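Local coordinates for D-mandelate dehydrogenase (Rhodotorula graminis, PDB 2W2L), which binds NAD and probably interconverts D-mandelate and its 2-keto acid, benzoylformate, at residues Val228-Leu233 and Thr255-Val260. Sequence-based numbering, arbitrary orientation.
Sequences VPYMKL and TARGPV. With NAD (nicotinamide-adenine-dinucleotide), chain K; SO4 (sulfate ion), chain L.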
loop_
_atom_site.group_PDB
_atom_site.type_symbol
_atom_site.label_atom_id
_atom_site.label_comp_id
_atom_site.label_asym_id
_atom_site.label_seq_id
_atom_site.Cartn_x
_atom_site.Cartn_y
_atom_site.Cartn_z
ATOM N N VAL D 228 -18.314 0.611 7.396
ATOM C CA VAL D 228 -19.681 0.320 7.872
ATOM C C VAL D 228 -20.693 0.350 6.714
ATOM O O VAL D 228 -20.471 1.073 5.726
ATOM C CB VAL D 228 -20.189 1.337 8.941
ATOM C CG1 VAL D 228 -19.538 1.113 10.272
ATOM C CG2 VAL D 228 -20.087 2.819 8.437
ATOM N N PRO D 229 -21.821 -0.400 6.845
ATOM C CA PRO D 229 -22.867 -0.223 5.841
ATOM C C PRO D 229 -23.354 1.223 5.928
ATOM O O PRO D 229 -23.276 1.864 6.997
ATOM C CB PRO D 229 -23.984 -1.182 6.311
ATOM C CG PRO D 229 -23.734 -1.410 7.734
ATOM C CD PRO D 229 -22.228 -1.384 7.874
ATOM N N TYR D 230 -23.842 1.743 4.816
ATOM C CA TYR D 230 -24.308 3.102 4.800
ATOM C C TYR D 230 -25.827 3.109 4.931
ATOM O O TYR D 230 -26.501 2.329 4.266
ATOM C CB TYR D 230 -23.860 3.763 3.512
ATOM C CG TYR D 230 -24.342 5.163 3.386
ATOM C CD1 TYR D 230 -24.303 6.027 4.475
ATOM C CD2 TYR D 230 -24.832 5.644 2.175
ATOM C CE1 TYR D 230 -24.757 7.329 4.361
ATOM C CE2 TYR D 230 -25.266 6.961 2.053
ATOM C CZ TYR D 230 -25.230 7.784 3.149
ATOM O OH TYR D 230 -25.674 9.072 3.054
ATOM N N MET D 231 -26.351 3.956 5.814
ATOM C CA MET D 231 -27.806 4.152 5.993
ATOM C C MET D 231 -28.053 5.487 6.718
ATOM O O MET D 231 -27.066 6.160 7.042
ATOM C CB MET D 231 -28.409 2.966 6.739
ATOM C CG MET D 231 -27.397 2.143 7.494
ATOM S SD MET D 231 -28.134 1.464 8.973
ATOM C CE MET D 231 -27.243 -0.125 9.013
ATOM N N LYS D 232 -29.321 5.900 6.939
ATOM C CA LYS D 232 -29.607 7.128 7.767
ATOM C C LYS D 232 -28.749 7.127 9.056
ATOM O O LYS D 232 -28.068 8.095 9.376
ATOM C CB LYS D 232 -31.104 7.254 8.143
ATOM N N LEU D 233 -28.765 5.984 9.745
ATOM C CA LEU D 233 -28.069 5.802 11.007
ATOM C C LEU D 233 -26.553 5.904 10.926
ATOM O O LEU D 233 -25.916 6.105 11.947
ATOM C CB LEU D 233 -28.499 4.473 11.649
ATOM N N THR D 255 -13.249 3.599 3.205
ATOM C CA THR D 255 -13.552 2.810 2.009
ATOM C C THR D 255 -14.998 2.384 2.024
ATOM O O THR D 255 -15.426 1.619 1.168
ATOM C CB THR D 255 -12.652 1.546 1.873
ATOM O OG1 THR D 255 -12.840 0.705 3.003
ATOM C CG2 THR D 255 -11.162 1.916 1.763
ATOM N N ALA D 256 -15.755 2.900 2.985
ATOM C CA ALA D 256 -17.166 2.510 3.176
ATOM C C ALA D 256 -18.092 3.297 2.195
ATOM O O ALA D 256 -18.264 2.883 1.028
ATOM C CB ALA D 256 -17.589 2.643 4.687
ATOM N N ARG D 257 -18.671 4.408 2.654
ATOM C CA ARG D 257 -19.418 5.312 1.769
ATOM C C ARG D 257 -19.102 6.724 2.178
ATOM O O ARG D 257 -18.968 7.006 3.359
ATOM C CB ARG D 257 -20.946 5.084 1.817
ATOM C CG ARG D 257 -21.595 4.817 0.458
ATOM C CD ARG D 257 -21.090 3.474 -0.094
ATOM N NE ARG D 257 -22.098 2.765 -0.868
ATOM C CZ ARG D 257 -21.824 1.787 -1.729
ATOM N NH1 ARG D 257 -20.566 1.412 -1.940
ATOM N NH2 ARG D 257 -22.813 1.191 -2.404
ATOM N N GLY D 258 -18.961 7.590 1.168
ATOM C CA GLY D 258 -18.626 8.989 1.337
ATOM C C GLY D 258 -19.227 9.676 2.536
ATOM O O GLY D 258 -18.502 9.992 3.486
ATOM N N PRO D 259 -20.559 9.907 2.522
ATOM C CA PRO D 259 -21.208 10.716 3.587
ATOM C C PRO D 259 -21.176 10.077 5.000
ATOM O O PRO D 259 -21.628 10.708 5.938
ATOM C CB PRO D 259 -22.665 10.860 3.100
ATOM C CG PRO D 259 -22.731 10.232 1.731
ATOM C CD PRO D 259 -21.531 9.384 1.542
ATOM N N VAL D 260 -20.690 8.837 5.145
ATOM C CA VAL D 260 -20.416 8.271 6.482
ATOM C C VAL D 260 -19.439 9.173 7.274
ATOM O O VAL D 260 -19.410 9.101 8.523
ATOM C CB VAL D 260 -19.877 6.768 6.452
ATOM C CG1 VAL D 260 -19.328 6.338 7.802
ATOM C CG2 VAL D 260 -20.950 5.781 5.958
HETATM P PA NAD K . -20.480 -6.732 6.212
HETATM O O1A NAD K . -21.664 -6.844 5.326
HETATM O O2A NAD K . -20.370 -8.018 7.004
HETATM O O5B NAD K . -20.546 -5.339 7.030
HETATM C C5B NAD K . -21.456 -5.046 8.072
HETATM C C4B NAD K . -20.684 -5.040 9.400
HETATM O O4B NAD K . -20.686 -3.771 10.038
HETATM C C3B NAD K . -21.262 -6.046 10.389
HETATM O O3B NAD K . -20.241 -6.740 11.066
HETATM C C2B NAD K . -22.003 -5.199 11.386
HETATM O O2B NAD K . -21.890 -5.791 12.660
HETATM C C1B NAD K . -21.367 -3.817 11.277
HETATM N N9A NAD K . -22.422 -2.785 11.235
HETATM C C8A NAD K . -23.683 -2.972 10.692
HETATM N N7A NAD K . -24.388 -1.826 10.822
HETATM C C5A NAD K . -23.597 -0.902 11.428
HETATM C C6A NAD K . -23.854 0.412 11.791
HETATM N N6A NAD K . -25.120 0.844 11.782
HETATM N N1A NAD K . -22.864 1.133 12.431
HETATM C C2A NAD K . -21.632 0.550 12.700
HETATM N N3A NAD K . -21.387 -0.767 12.336
HETATM C C4A NAD K . -22.359 -1.485 11.706
HETATM O O3 NAD K . -19.140 -6.365 5.385
HETATM P PN NAD K . -19.006 -5.208 4.237
HETATM O O1N NAD K . -17.847 -5.710 3.487
HETATM O O2N NAD K . -20.282 -5.007 3.488
HETATM O O5D NAD K . -18.600 -3.785 4.900
HETATM C C5D NAD K . -19.488 -2.683 4.830
HETATM C C4D NAD K . -18.977 -1.484 4.028
HETATM O O4D NAD K . -18.061 -1.794 2.973
HETATM C C3D NAD K . -20.174 -0.821 3.359
HETATM O O3D NAD K . -20.274 0.566 3.612
HETATM C C2D NAD K . -19.891 -0.954 1.887
HETATM O O2D NAD K . -20.553 0.048 1.131
HETATM C C1D NAD K . -18.363 -0.931 1.870
HETATM N N1N NAD K . -17.833 -1.266 0.513
HETATM C C2N NAD K . -16.903 -0.447 -0.089
HETATM C C3N NAD K . -16.397 -0.742 -1.375
HETATM C C7N NAD K . -15.436 0.184 -2.091
HETATM O O7N NAD K . -15.472 0.185 -3.510
HETATM N N7N NAD K . -14.593 0.976 -1.402
HETATM C C4N NAD K . -16.874 -1.861 -2.059
HETATM C C5N NAD K . -17.829 -2.678 -1.459
HETATM C C6N NAD K . -18.303 -2.369 -0.178
HETATM S S SO4 L . -20.333 -1.395 -3.821
HETATM O O1 SO4 L . -20.244 -1.335 -2.361
HETATM O O2 SO4 L . -21.675 -1.015 -4.270
HETATM O O3 SO4 L . -19.304 -0.539 -4.411
HETATM O O4 SO4 L . -20.152 -2.778 -4.224
#
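Tyr-230 lies across the turn formed by Arg-257 to Val-260, held there by apolar contacts. Tyr-230 CB sits 3.6 Å from Arg-257 CB. With CG anti to the backbone N (chi1 178°), the tyrosine carries its ring out along this turn, crossing the side chains of Arg-257 and Pro-259 at about a right angle. Tyr-230 CD1 meets Val-260 CG2 at 3.7 Å, and at the far end Tyr-230 CZ comes to 3.8 Å from Pro-259 CG. Deeper in, Val-228 CG2 packs on Val-260 CG1 at 3.7 Å, while CG1 of Val-228 turns to the adenine. An alanine in place of the tyrosine is likely to take away the ring that Pro-259 CG and Val-260 CG2 rest on, opening a gap beside the arginine stem. Both segments are loops that follow neighbouring parallel strands, 223-226 and 250-254, at their carboxyl ends, where a Rossmann fold receives its dinucleotide. The cofactor accordingly bridges them: Pro-229 and Val-228 border the adenine end, and the nicotinamide amide N7N donates to Thr-255 O (2.8 Å). The polar end of Arg-257 points away from the tyrosine, to the nicotinamide ribose and a sulfate, probably from the crystallisation liquor. Its guanidinium, 63° from the plane of the Tyr-230 ring, has NAD O2D over one face and grips the sulfate through NH1 to O1 (2.8 Å) and a straighter bond from NH2 to O2 (3.1 Å, 166°). Asp-92 forms a salt bridge with that NH2.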